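Local coordinates for protein phosphotriesterase, putative (Deinococcus radiodurans, PDB 4J35) that probably hydrolyses lactones at a two-metal centre and, in this engineered form, was redesigned for organophosphate hydrolysis, at residues P29-D34 and H268-P273; L57-Q62 and H291-I296; C72-A77 and R125-E130. The protein carries 7 engineered substitutions. All blocks are in the same frame, centred on the assembly; numbering follows the deposited sequence.

Interaction 1. Residues P29-D34 and H268-P273; sequences PGYAGD and HWLGRP
Asp34 and Arg272 supply the polar half of this contact, a salt bridge between two loops. The arginine approaches side-on, offering NE and NH2 to one carboxylate oxygen each. Arg272 NE reaches Asp34 OD2 at 2.9 Å, almost straight at 176°, in the guanidinium plane and on the syn lone pair of that oxygen. The second bond, Arg272 NH2 to Asp34 OD1 at 3.0 Å, is more bent, with OD1 tilted from the guanidinium plane, in keeping with a twist of 43° between the two flat groups. With CG of Asp34 anti to its own N (chi1 -160°), the carboxylate is carried across to the arginine, whose chain bends at chi3 to present this edge.

In the metal-dependent hydrolases of the phosphotriesterase family, built on a TIM barrel, loops at the ends of the strands surround the metal site. Here the loop following strand 17-26 meets the corner where the chain leaves strand 266-269, and both strands belong to one parallel sheet.

The apolar half joins Tyr31 and Leu270, which lie side by side and point the same way. Leu270 CB sits 3.7 Å from Tyr31 CD2, while Leu270 CD1 lies over one ring face, offset toward the rim; Ala32 CB occupies the opposite face. Leu270 also packs on Phe40.

Backbone and indole bonds shape the two loops. A short 3-10 turn carries Tyr31, with Gly33 N bonded to Gly30 O (2.8 Å) and Asp34 N to Tyr31 O (3.0 Å). On the other loop Trp269 NE1 donates to Arg272 O at 2.9 Å, closing the turn from which the arginine emerges.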
loop_
_atom_site.group_PDB
_atom_site.type_symbol
_atom_site.label_atom_id
_atom_site.label_comp_id
_atom_site.label_asym_id
_atom_site.label_seq_id
_atom_site.Cartn_x
_atom_site.Cartn_y
_atom_site.Cartn_z
ATOM N N PRO A 29 2.133 -2.735 15.692
ATOM C CA PRO A 29 3.273 -2.543 16.579
ATOM C C PRO A 29 2.950 -3.027 17.971
ATOM O O PRO A 29 1.950 -2.597 18.539
ATOM C CB PRO A 29 3.467 -1.033 16.547
ATOM C CG PRO A 29 3.112 -0.686 15.126
ATOM C CD PRO A 29 1.913 -1.559 14.821
ATOM N N GLY A 30 3.787 -3.916 18.498
ATOM C CA GLY A 30 3.545 -4.534 19.797
ATOM C C GLY A 30 3.387 -6.035 19.688
ATOM O O GLY A 30 3.584 -6.758 20.658
ATOM N N TYR A 31 3.025 -6.508 18.495
ATOM C CA TYR A 31 2.774 -7.930 18.281
ATOM C C TYR A 31 3.994 -8.756 18.726
ATOM O O TYR A 31 3.848 -9.874 19.218
ATOM C CB TYR A 31 2.453 -8.235 16.797
ATOM C CG TYR A 31 3.677 -8.209 15.919
ATOM C CD1 TYR A 31 4.104 -7.022 15.318
ATOM C CD2 TYR A 31 4.435 -9.351 15.727
ATOM C CE1 TYR A 31 5.278 -6.982 14.562
ATOM C CE2 TYR A 31 5.594 -9.329 14.938
ATOM C CZ TYR A 31 6.004 -8.149 14.372
ATOM O OH TYR A 31 7.161 -8.133 13.629
ATOM N N ALA A 32 5.201 -8.224 18.508
ATOM C CA ALA A 32 6.411 -8.968 18.838
ATOM C C ALA A 32 6.537 -9.180 20.346
ATOM O O ALA A 32 7.162 -10.129 20.806
ATOM C CB ALA A 32 7.684 -8.247 18.281
ATOM N N GLY A 33 5.922 -8.311 21.125
ATOM C CA GLY A 33 5.984 -8.451 22.561
ATOM C C GLY A 33 5.093 -9.593 23.036
ATOM O O GLY A 33 5.230 -10.059 24.161
ATOM N N ASP A 34 4.210 -10.058 22.158
ATOM C CA ASP A 34 3.305 -11.170 22.445
ATOM C C ASP A 34 3.845 -12.488 21.887
ATOM O O ASP A 34 3.089 -13.398 21.581
ATOM C CB ASP A 34 1.907 -10.886 21.849
ATOM C CG ASP A 34 0.805 -11.749 22.517
ATOM O OD1 ASP A 34 0.984 -12.145 23.691
ATOM O OD2 ASP A 34 -0.223 -12.044 21.869
ATOM N N HIS A 268 -2.021 -12.987 6.377
ATOM C CA HIS A 268 -1.688 -13.752 7.584
ATOM C C HIS A 268 -1.353 -12.794 8.698
ATOM O O HIS A 268 -0.487 -11.962 8.568
ATOM C CB HIS A 268 -0.489 -14.648 7.336
ATOM C CG HIS A 268 -0.031 -15.394 8.550
ATOM N ND1 HIS A 268 -0.543 -16.621 8.897
ATOM C CD2 HIS A 268 0.891 -15.089 9.491
ATOM C CE1 HIS A 268 0.052 -17.049 10.000
ATOM N NE2 HIS A 268 0.929 -16.139 10.377
ATOM N N TRP A 269 -2.057 -12.910 9.803
ATOM C CA TRP A 269 -1.885 -11.949 10.872
ATOM C C TRP A 269 -0.793 -12.378 11.876
ATOM O O TRP A 269 -0.703 -13.553 12.260
ATOM C CB TRP A 269 -3.266 -11.760 11.490
ATOM C CG TRP A 269 -3.370 -11.261 12.867
ATOM C CD1 TRP A 269 -3.357 -12.009 14.034
ATOM C CD2 TRP A 269 -3.622 -9.914 13.256
ATOM N NE1 TRP A 269 -3.546 -11.189 15.120
ATOM C CE2 TRP A 269 -3.709 -9.899 14.678
ATOM C CE3 TRP A 269 -3.764 -8.711 12.545
ATOM C CZ2 TRP A 269 -3.929 -8.728 15.396
ATOM C CZ3 TRP A 269 -3.975 -7.548 13.258
ATOM C CH2 TRP A 269 -4.056 -7.564 14.679
ATOM N N LEU A 270 0.047 -11.435 12.278
ATOM C CA LEU A 270 1.096 -11.710 13.276
ATOM C C LEU A 270 0.595 -11.483 14.701
ATOM O O LEU A 270 -0.230 -10.607 14.957
ATOM C CB LEU A 270 2.362 -10.869 12.998
ATOM C CG LEU A 270 2.883 -11.042 11.564
ATOM C CD1 LEU A 270 4.014 -10.045 11.276
ATOM C CD2 LEU A 270 3.352 -12.482 11.309
ATOM N N GLY A 271 1.102 -12.289 15.627
ATOM C CA GLY A 271 0.625 -12.253 16.994
ATOM C C GLY A 271 -0.311 -13.416 17.217
ATOM O O GLY A 271 -0.378 -14.327 16.386
ATOM N N ARG A 272 -1.018 -13.408 18.341
ATOM C CA ARG A 272 -2.020 -14.417 18.592
ATOM C C ARG A 272 -3.183 -14.176 17.648
ATOM O O ARG A 272 -3.527 -13.040 17.378
ATOM C CB ARG A 272 -2.537 -14.321 20.029
ATOM C CG ARG A 272 -1.877 -15.243 21.007
ATOM C CD ARG A 272 -2.505 -15.078 22.384
ATOM N NE ARG A 272 -1.954 -13.943 23.132
ATOM C CZ ARG A 272 -2.233 -13.721 24.417
ATOM N NH1 ARG A 272 -3.116 -14.507 25.044
ATOM N NH2 ARG A 272 -1.678 -12.704 25.059
ATOM N N PRO A 273 -3.819 -15.252 17.174
ATOM C CA PRO A 273 -5.046 -15.076 16.398
ATOM C C PRO A 273 -6.045 -14.257 17.195
ATOM O O PRO A 273 -6.105 -14.359 18.426
ATOM C CB PRO A 273 -5.567 -16.508 16.231
ATOM C CG PRO A 273 -4.380 -17.375 16.416
ATOM C CD PRO A 273 -3.532 -16.666 17.438
#

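Interaction 2. Residues L57-Q62 and H291-I296; sequences LARGIQ and HISDDI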
loop_
_atom_site.group_PDB
_atom_site.type_symbol
_atom_site.label_atom_id
_atom_site.label_comp_id
_atom_site.label_asym_id
_atom_site.label_seq_id
_atom_site.Cartn_x
_atom_site.Cartn_y
_atom_site.Cartn_z
ATOM N N LEU A 57 -2.949 -15.497 -8.962
ATOM C CA LEU A 57 -2.453 -15.851 -10.268
ATOM C C LEU A 57 -3.569 -16.460 -11.147
ATOM O O LEU A 57 -3.654 -16.186 -12.348
ATOM C CB LEU A 57 -1.281 -16.811 -10.143
ATOM C CG LEU A 57 0.022 -16.234 -9.608
ATOM C CD1 LEU A 57 0.914 -17.364 -9.150
ATOM C CD2 LEU A 57 0.715 -15.426 -10.695
ATOM N N ALA A 58 -4.442 -17.258 -10.546
ATOM C CA ALA A 58 -5.582 -17.813 -11.277
ATOM C C ALA A 58 -6.462 -16.698 -11.837
ATOM O O ALA A 58 -7.152 -16.875 -12.835
ATOM C CB ALA A 58 -6.413 -18.744 -10.371
ATOM N N ARG A 59 -6.441 -15.531 -11.217
ATOM C CA ARG A 59 -7.347 -14.492 -11.672
ATOM C C ARG A 59 -6.640 -13.504 -12.616
ATOM O O ARG A 59 -7.210 -12.493 -12.999
ATOM C CB ARG A 59 -7.971 -13.799 -10.470
ATOM C CG ARG A 59 -8.982 -14.696 -9.732
ATOM C CD ARG A 59 -9.235 -14.173 -8.336
ATOM N NE ARG A 59 -10.386 -14.816 -7.713
ATOM C CZ ARG A 59 -10.404 -16.080 -7.305
ATOM N NH1 ARG A 59 -9.347 -16.861 -7.490
ATOM N NH2 ARG A 59 -11.505 -16.570 -6.746
ATOM N N GLY A 60 -5.415 -13.830 -13.007
ATOM C CA GLY A 60 -4.638 -12.978 -13.893
ATOM C C GLY A 60 -3.742 -11.974 -13.148
ATOM O O GLY A 60 -2.991 -11.243 -13.797
ATOM N N ILE A 61 -3.823 -11.923 -11.816
ATOM C CA ILE A 61 -2.960 -11.005 -11.025
ATOM C C ILE A 61 -1.518 -11.524 -11.000
ATOM O O ILE A 61 -1.248 -12.595 -10.477
ATOM C CB ILE A 61 -3.424 -10.816 -9.578
ATOM C CG1 ILE A 61 -4.875 -10.337 -9.496
ATOM C CG2 ILE A 61 -2.469 -9.801 -8.831
ATOM C CD1 ILE A 61 -5.120 -9.069 -10.161
ATOM N N GLN A 62 -0.582 -10.762 -11.554
ATOM C CA GLN A 62 0.807 -11.213 -11.583
ATOM C C GLN A 62 1.734 -10.512 -10.603
ATOM O O GLN A 62 2.873 -10.964 -10.407
ATOM C CB GLN A 62 1.379 -11.040 -12.978
ATOM C CG GLN A 62 0.691 -11.962 -13.998
ATOM C CD GLN A 62 1.122 -11.655 -15.387
ATOM O OE1 GLN A 62 0.367 -11.064 -16.156
ATOM N NE2 GLN A 62 2.353 -12.032 -15.725
ATOM N N HIS A 291 -11.570 -10.211 -3.929
ATOM C CA HIS A 291 -12.803 -9.441 -4.020
ATOM C C HIS A 291 -12.826 -8.509 -5.243
ATOM O O HIS A 291 -13.846 -8.390 -5.922
ATOM C CB HIS A 291 -12.971 -8.677 -2.711
ATOM C CG HIS A 291 -14.092 -7.685 -2.692
ATOM N ND1 HIS A 291 -15.366 -7.979 -3.122
ATOM C CD2 HIS A 291 -14.135 -6.411 -2.247
ATOM C CE1 HIS A 291 -16.144 -6.928 -2.950
ATOM N NE2 HIS A 291 -15.417 -5.956 -2.429
ATOM N N ILE A 292 -11.685 -7.949 -5.625
ATOM C CA ILE A 292 -11.726 -6.941 -6.675
ATOM C C ILE A 292 -11.964 -7.687 -7.993
ATOM O O ILE A 292 -12.881 -7.376 -8.747
ATOM C CB ILE A 292 -10.468 -6.081 -6.737
ATOM C CG1 ILE A 292 -10.625 -4.968 -5.716
ATOM C CG2 ILE A 292 -10.295 -5.541 -8.146
ATOM C CD1 ILE A 292 -9.322 -4.180 -5.440
ATOM N N SER A 293 -11.181 -8.742 -8.203
ATOM C CA SER A 293 -11.375 -9.619 -9.346
ATOM C C SER A 293 -12.789 -10.211 -9.452
ATOM O O SER A 293 -13.392 -10.168 -10.533
ATOM C CB SER A 293 -10.343 -10.733 -9.343
ATOM O OG SER A 293 -9.028 -10.215 -9.336
ATOM N N ASP A 294 -13.324 -10.786 -8.366
ATOM C CA ASP A 294 -14.588 -11.526 -8.462
ATOM C C ASP A 294 -15.839 -10.650 -8.430
ATOM O O ASP A 294 -16.864 -11.029 -9.013
ATOM C CB ASP A 294 -14.733 -12.577 -7.319
ATOM C CG ASP A 294 -13.670 -13.632 -7.351
ATOM O OD1 ASP A 294 -12.891 -13.663 -8.319
ATOM O OD2 ASP A 294 -13.639 -14.474 -6.415
ATOM N N ASP A 295 -15.783 -9.527 -7.710
ATOM C CA ASP A 295 -16.992 -8.750 -7.420
ATOM C C ASP A 295 -16.920 -7.340 -8.044
ATOM O O ASP A 295 -17.894 -6.835 -8.601
ATOM C CB ASP A 295 -17.181 -8.557 -5.937
ATOM C CG ASP A 295 -17.329 -9.875 -5.188
ATOM O OD1 ASP A 295 -18.109 -10.711 -5.689
ATOM O OD2 ASP A 295 -16.644 -10.015 -4.158
ATOM N N ILE A 296 -15.762 -6.717 -7.934
ATOM C CA ILE A 296 -15.667 -5.287 -8.282
ATOM C C ILE A 296 -15.563 -5.050 -9.768
ATOM O O ILE A 296 -16.368 -4.310 -10.334
ATOM C CB ILE A 296 -14.470 -4.627 -7.574
ATOM C CG1 ILE A 296 -14.606 -4.773 -6.055
ATOM C CG2 ILE A 296 -14.332 -3.159 -8.015
ATOM C CD1 ILE A 296 -15.864 -4.145 -5.478
HETATM O O HOH W 1 -8.493 -9.799 -11.851
#
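Arg59 and Asp294 cross at about a right angle, and the arginine turns one side of its guanidinium to the carboxylate. NE of Arg59 bonds Asp294 OD1 at 2.8 Å, on the syn side but 26° out of the carboxylate plane, whereas Arg59 NH2 meets Asp294 OD2 at 3.0 Å through the syn lone pair and lies close to straight (167°). A twist of 34° between the planes accompanies this difference. Extended from CG to NE, the arginine chain lays its CD 3.8 Å from Ser293 CB. Arg59 NH1 hydrogen-bonds back to the carbonyl O of Ala55, in the helix that has just ended.

The arginine stands where helix 42-58 gives way to strand 61-66, a helix-to-strand joint of the TIM barrel. Gly60, at positive phi, is the C-prime residue of a Schellman motif ending that helix, and its N bonds Leu57 O at 3.0 Å. Arg59 and Ile61 face the first turn of helix 291-303.

Without the guanidinium, as with an alanine here in place of Arg59, the Asp294 carboxylate would probably lose its charged mate and a gap would probably open beside Ser293 CB. Beside the salt bridge, Ser293 OG lies 4.2 Å from Ile61 CD1. The same hydroxyl oxygen, Ser293 OG, is 2.6 Å from a water, which in turn donates to Arg59 O at 3.2 Å and so links the serine hydroxyl to the backbone just past helix 42-58.

Interaction 3. Residues C72-A77 and R125-E130; sequences CGRNPA and RTEVTE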
loop_
_atom_site.group_PDB
_atom_site.type_symbol
_atom_site.label_atom_id
_atom_site.label_comp_id
_atom_site.label_asym_id
_atom_site.label_seq_id
_atom_site.Cartn_x
_atom_site.Cartn_y
_atom_site.Cartn_z
ATOM N N CYS A 72 5.874 -2.834 11.205
ATOM C CA CYS A 72 4.628 -3.578 11.267
ATOM C C CYS A 72 4.828 -4.981 10.757
ATOM O O CYS A 72 3.932 -5.551 10.133
ATOM C CB CYS A 72 3.536 -2.911 10.436
ATOM S SG CYS A 72 3.126 -1.218 11.007
ATOM N N GLY A 73 6.001 -5.547 11.014
ATOM C CA GLY A 73 6.170 -6.963 10.726
ATOM C C GLY A 73 6.717 -7.313 9.369
ATOM O O GLY A 73 6.730 -8.480 8.998
ATOM N N ARG A 74 7.174 -6.308 8.625
ATOM C CA ARG A 74 7.745 -6.515 7.291
ATOM C C ARG A 74 8.846 -7.547 7.313
ATOM O O ARG A 74 9.739 -7.528 8.194
ATOM C CB ARG A 74 8.375 -5.194 6.788
ATOM C CG ARG A 74 9.116 -5.326 5.439
ATOM C CD ARG A 74 9.910 -4.053 5.086
ATOM N NE ARG A 74 11.051 -3.891 5.964
ATOM C CZ ARG A 74 12.077 -3.064 5.736
ATOM N NH1 ARG A 74 12.126 -2.334 4.610
ATOM N NH2 ARG A 74 13.036 -2.977 6.636
ATOM N N ASN A 75 8.780 -8.444 6.338
ATOM C CA ASN A 75 9.660 -9.613 6.298
ATOM C C ASN A 75 10.009 -9.974 4.877
ATOM O O ASN A 75 9.401 -10.857 4.277
ATOM C CB ASN A 75 9.013 -10.809 6.969
ATOM C CG ASN A 75 9.999 -11.949 7.200
ATOM O OD1 ASN A 75 10.970 -12.104 6.472
ATOM N ND2 ASN A 75 9.750 -12.739 8.234
ATOM N N PRO A 76 10.997 -9.284 4.314
ATOM C CA PRO A 76 11.337 -9.481 2.907
ATOM C C PRO A 76 11.711 -10.919 2.527
ATOM O O PRO A 76 11.355 -11.354 1.425
ATOM C CB PRO A 76 12.539 -8.557 2.702
ATOM C CG PRO A 76 12.417 -7.539 3.777
ATOM C CD PRO A 76 11.819 -8.236 4.943
ATOM N N ALA A 77 12.447 -11.616 3.382
ATOM C CA ALA A 77 12.839 -12.989 3.085
ATOM C C ALA A 77 11.623 -13.928 3.018
ATOM O O ALA A 77 11.615 -14.832 2.210
ATOM C CB ALA A 77 13.827 -13.487 4.121
ATOM N N ARG A 125 17.308 5.110 1.484
ATOM C CA ARG A 125 18.145 5.047 0.299
ATOM C C ARG A 125 18.808 3.685 0.233
ATOM O O ARG A 125 18.857 3.066 -0.826
ATOM C CB ARG A 125 19.220 6.139 0.315
ATOM C CG ARG A 125 20.064 6.132 -0.976
ATOM C CD ARG A 125 21.275 7.033 -0.901
ATOM N NE ARG A 125 22.109 6.767 0.272
ATOM C CZ ARG A 125 22.927 5.722 0.401
ATOM N NH1 ARG A 125 23.027 4.817 -0.570
ATOM N NH2 ARG A 125 23.647 5.570 1.513
ATOM N N THR A 126 19.305 3.219 1.378
ATOM C CA THR A 126 20.030 1.953 1.449
ATOM C C THR A 126 19.101 0.787 1.121
ATOM O O THR A 126 19.470 -0.163 0.410
ATOM C CB THR A 126 20.636 1.723 2.851
ATOM O OG1 THR A 126 21.602 2.746 3.131
ATOM C CG2 THR A 126 21.290 0.340 2.953
ATOM N N GLU A 127 17.878 0.845 1.632
ATOM C CA GLU A 127 16.973 -0.281 1.416
ATOM C C GLU A 127 16.455 -0.322 -0.036
ATOM O O GLU A 127 16.163 -1.392 -0.561
ATOM C CB GLU A 127 15.850 -0.286 2.470
ATOM C CG GLU A 127 16.369 -0.553 3.881
ATOM C CD GLU A 127 15.263 -0.748 4.926
ATOM O OE1 GLU A 127 14.155 -0.193 4.748
ATOM O OE2 GLU A 127 15.517 -1.476 5.911
ATOM N N VAL A 128 16.367 0.832 -0.685
ATOM C CA VAL A 128 15.945 0.915 -2.089
ATOM C C VAL A 128 17.093 0.536 -3.051
ATOM O O VAL A 128 16.864 -0.096 -4.096
ATOM C CB VAL A 128 15.501 2.382 -2.438
ATOM C CG1 VAL A 128 15.527 2.646 -3.946
ATOM C CG2 VAL A 128 14.122 2.681 -1.861
ATOM N N THR A 129 18.313 0.972 -2.733
ATOM C CA THR A 129 19.429 0.826 -3.671
ATOM C C THR A 129 20.282 -0.417 -3.398
ATOM O O THR A 129 20.793 -1.010 -4.346
ATOM C CB THR A 129 20.338 2.088 -3.729
ATOM O OG1 THR A 129 21.082 2.208 -2.517
ATOM C CG2 THR A 129 19.523 3.344 -3.954
ATOM N N GLU A 130 20.381 -0.844 -2.133
ATOM C CA GLU A 130 21.299 -1.934 -1.747
ATOM C C GLU A 130 20.625 -3.162 -1.179
ATOM O O GLU A 130 20.906 -4.284 -1.595
ATOM C CB GLU A 130 22.282 -1.477 -0.676
ATOM C CG GLU A 130 23.222 -0.386 -1.096
ATOM C CD GLU A 130 24.152 -0.001 0.048
ATOM O OE1 GLU A 130 24.554 -0.909 0.823
ATOM O OE2 GLU A 130 24.458 1.208 0.181
#
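Arg74 and Glu127 come from opposite directions and meet in an end-on salt bridge of the TIM-barrel fold, joining the loop that leads into helix 76-86 to the last turn of helix 116-129. Both terminal nitrogens of the guanidinium take part. Arg74 NH1 bonds Glu127 OE1 at 3.0 Å, and Arg74 NH2 bonds Glu127 OE2, also at 3.0 Å. Both oxygens lie near the guanidinium plane, yet the carboxylate is turned 49° against it. As a result NH1 comes to OE1 from above the carboxylate plane, while NH2 stays on the syn side of OE2. Across the two segments only these charged ends meet.

Arg74 heads for the glutamate with CG anti to its N (chi1 175°), then bends at chi3; the glutamate is extended beyond CG. Neither end relies on the other alone. Arg74 NH1 also donates to the carbonyl of Ala93, and Glu127 OE1 is hydrogen-bonded by both Thr94 OG1 and Asn70 ND2, so the bridge is tied to the loops that follow strands 89-91 and 61-66. These extra bonds are likely to hold the twisted carboxylate in its orientation. Ile132 packs against both side chains.

Farther out come the helix ends themselves. Asn75 is the N-cap of helix 76-86, its OD1 accepting from Phe78 N. Near the end of helix 116-129, Arg125 O takes two donors from a single residue, Thr129 N and Thr129 OG1, each at 2.9 Å.

In the fold
All three contacts lie in one TIM-barrel domain, yet at separate places around it. Interactions 1 and 2 both reach the parallel sheet 89-91, 61-66, 17-26, 266-269, with centres 28 Å apart and nearest atoms about 14 Å apart. Their segments alternate along the chain, each bringing an early part of the barrel to a late one. Interaction 3 is nested inside the loops closed by both, and helix 76-86 follows strand 61-66 directly. Only interactions 1 and 3 touch: Tyr31 OH packs 3.3 Å from Gly73 CA. That junction adjoins the metal-site end, since the side chains of Leu270 and Arg74 lie about 13 and 11 Å from a bound cobalt.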